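Oxalate biosynthetic component 1 (PDB 5IKY) is a bifunctional serine hydrolase and lyase that produces oxalate in quorum sensing-dependent oxalogenesis of Burkholderia thailandensis. Local coordinates at residues I349-H354 with V375-V380. Sequence-based numbering, arbitrary orientation.
Sequences IEVFNH and VLFMLV
I349 and V351 bond through their backbones to L376, M378 and V380, in a parallel register that sets I349 opposite F377 and V351 opposite L379; the short strand segments are inclined by 25°. I349 N donates to L376 O at 2.8 Å, and I349 O accepts from M378 N. V351 N then donates to M378 O, and V380 N closes the ladder on V351 O at 3.1 Å, the longest of the four bonds, where the first strand is ending.

On one face of the sheet I349, V351, F377 and L379 form an apolar layer. I349 and F377 run side by side, CB of I349 meeting CD1 of the F377 ring at 3.5 Å. V351 brings CG2 to the edge of that same ring, near its plane, with CG2 of V351 3.9 Å from CD1 of F377, while CB of V351 packs on CD2 of L379 at 3.8 Å. Helix 418-442 covers F377 and L379 on this side.

The opposite face carries E350 and M378, a parallel pair in which M378 bonds to the residues on either side of E350. Past the strand end, F352 bends back: its CG stands anti to the carbonyl carbon (chi1 -76°), and V380 CG2 sits over one ring face, 3.9 Å from the F352 centroid in a CH-pi contact, while CG1 of V380 touches the rim at CD1. N353 then N-caps helix 354-360, its OD1 accepting from I356 N.

Adjacent parallel strands of a curled sheet, linked through helices 354-360 and 365-370, make a beta-alpha-beta unit, consistent with the TIM-barrel clan of the beta-keto acid cleavage enzymes. The pair lies beside the metal site: in this structure H227 and E477 bind the magnesium ion, with the E350 side chain about 4 Å from it.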
loop_
_atom_site.group_PDB
_atom_site.type_symbol
_atom_site.label_atom_id
_atom_site.label_comp_id
_atom_site.label_asym_id
_atom_site.label_seq_id
_atom_site.Cartn_x
_atom_site.Cartn_y
_atom_site.Cartn_z
ATOM N N ILE A 349 -17.602 -20.182 0.916
ATOM C CA ILE A 349 -17.849 -21.544 1.351
ATOM C C ILE A 349 -16.557 -22.195 1.808
ATOM O O ILE A 349 -15.670 -22.469 1.000
ATOM C CB ILE A 349 -18.477 -22.390 0.237
ATOM C CG1 ILE A 349 -19.496 -21.563 -0.555
ATOM C CG2 ILE A 349 -19.104 -23.647 0.820
ATOM C CD1 ILE A 349 -20.637 -21.036 0.272
ATOM N N GLU A 350 -16.447 -22.429 3.109
ATOM C CA GLU A 350 -15.308 -23.156 3.641
ATOM C C GLU A 350 -15.563 -24.646 3.457
ATOM O O GLU A 350 -16.363 -25.243 4.176
ATOM C CB GLU A 350 -15.077 -22.810 5.111
ATOM C CG GLU A 350 -15.008 -21.313 5.382
ATOM C CD GLU A 350 -13.902 -20.941 6.352
ATOM O OE1 GLU A 350 -14.107 -21.086 7.577
ATOM O OE2 GLU A 350 -12.830 -20.494 5.889
ATOM N N VAL A 351 -14.900 -25.235 2.469
ATOM C CA VAL A 351 -15.110 -26.636 2.141
ATOM C C VAL A 351 -14.213 -27.535 2.991
ATOM O O VAL A 351 -13.083 -27.844 2.613
ATOM C CB VAL A 351 -14.854 -26.896 0.648
ATOM C CG1 VAL A 351 -15.150 -28.342 0.303
ATOM C CG2 VAL A 351 -15.711 -25.963 -0.196
ATOM N N PHE A 352 -14.726 -27.944 4.146
ATOM C CA PHE A 352 -13.964 -28.773 5.070
ATOM C C PHE A 352 -14.017 -30.253 4.708
ATOM O O PHE A 352 -13.022 -30.966 4.845
ATOM C CB PHE A 352 -14.470 -28.579 6.501
ATOM C CG PHE A 352 -14.025 -27.293 7.134
ATOM C CD1 PHE A 352 -12.760 -27.182 7.690
ATOM C CD2 PHE A 352 -14.870 -26.199 7.184
ATOM C CE1 PHE A 352 -12.346 -26.006 8.276
ATOM C CE2 PHE A 352 -14.460 -25.017 7.775
ATOM C CZ PHE A 352 -13.197 -24.922 8.320
ATOM N N ASN A 353 -15.179 -30.712 4.253
ATOM C CA ASN A 353 -15.388 -32.138 4.011
ATOM C C ASN A 353 -16.290 -32.416 2.810
ATOM O O ASN A 353 -16.858 -31.496 2.220
ATOM C CB ASN A 353 -15.978 -32.796 5.261
ATOM C CG ASN A 353 -17.133 -32.006 5.845
ATOM O OD1 ASN A 353 -18.193 -31.887 5.226
ATOM N ND2 ASN A 353 -16.944 -31.478 7.050
ATOM N N HIS A 354 -16.424 -33.693 2.461
ATOM C CA HIS A 354 -17.236 -34.099 1.317
ATOM C C HIS A 354 -18.723 -33.832 1.536
ATOM O O HIS A 354 -19.470 -33.638 0.577
ATOM C CB HIS A 354 -17.015 -35.579 1.001
ATOM C CG HIS A 354 -15.711 -35.859 0.321
ATOM N ND1 HIS A 354 -15.450 -35.469 -0.975
ATOM C CD2 HIS A 354 -14.593 -36.485 0.758
ATOM C CE1 HIS A 354 -14.228 -35.845 -1.309
ATOM N NE2 HIS A 354 -13.686 -36.464 -0.274
ATOM N N VAL A 375 -19.656 -17.390 -7.007
ATOM C CA VAL A 375 -19.675 -18.060 -5.718
ATOM C C VAL A 375 -18.246 -18.375 -5.305
ATOM O O VAL A 375 -17.458 -18.876 -6.104
ATOM C CB VAL A 375 -20.524 -19.351 -5.768
ATOM C CG1 VAL A 375 -20.584 -20.020 -4.405
ATOM C CG2 VAL A 375 -21.921 -19.028 -6.251
ATOM N N LEU A 376 -17.907 -18.069 -4.057
ATOM C CA LEU A 376 -16.533 -18.211 -3.587
ATOM C C LEU A 376 -16.333 -19.488 -2.785
ATOM O O LEU A 376 -17.090 -19.769 -1.855
ATOM C CB LEU A 376 -16.144 -17.000 -2.743
ATOM C CG LEU A 376 -16.459 -15.641 -3.364
ATOM C CD1 LEU A 376 -16.142 -14.529 -2.386
ATOM C CD2 LEU A 376 -15.689 -15.463 -4.662
ATOM N N PHE A 377 -15.305 -20.256 -3.131
ATOM C CA PHE A 377 -15.034 -21.508 -2.436
ATOM C C PHE A 377 -13.634 -21.558 -1.842
ATOM O O PHE A 377 -12.666 -21.107 -2.452
ATOM C CB PHE A 377 -15.235 -22.698 -3.377
ATOM C CG PHE A 377 -16.671 -22.968 -3.710
ATOM C CD1 PHE A 377 -17.471 -23.688 -2.840
ATOM C CD2 PHE A 377 -17.224 -22.497 -4.888
ATOM C CE1 PHE A 377 -18.797 -23.939 -3.141
ATOM C CE2 PHE A 377 -18.547 -22.745 -5.195
ATOM C CZ PHE A 377 -19.335 -23.466 -4.321
ATOM N N MET A 378 -13.551 -22.125 -0.642
ATOM C CA MET A 378 -12.296 -22.310 0.071
ATOM C C MET A 378 -12.067 -23.795 0.345
ATOM O O MET A 378 -12.805 -24.405 1.121
ATOM C CB MET A 378 -12.309 -21.529 1.387
ATOM C CG MET A 378 -10.940 -21.122 1.890
ATOM S SD MET A 378 -9.999 -20.280 0.616
ATOM C CE MET A 378 -8.534 -21.290 0.623
ATOM N N LEU A 379 -11.055 -24.378 -0.288
ATOM C CA LEU A 379 -10.752 -25.790 -0.071
ATOM C C LEU A 379 -9.812 -25.985 1.108
ATOM O O LEU A 379 -8.617 -25.701 1.019
ATOM C CB LEU A 379 -10.140 -26.422 -1.323
ATOM C CG LEU A 379 -11.016 -26.512 -2.572
ATOM C CD1 LEU A 379 -10.307 -27.320 -3.650
ATOM C CD2 LEU A 379 -12.375 -27.111 -2.244
ATOM N N VAL A 380 -10.361 -26.472 2.215
ATOM C CA VAL A 380 -9.563 -26.782 3.394
ATOM C C VAL A 380 -8.963 -28.174 3.249
ATOM O O VAL A 380 -9.487 -29.147 3.790
ATOM C CB VAL A 380 -10.404 -26.706 4.678
ATOM C CG1 VAL A 380 -9.504 -26.696 5.900
ATOM C CG2 VAL A 380 -11.283 -25.465 4.654
#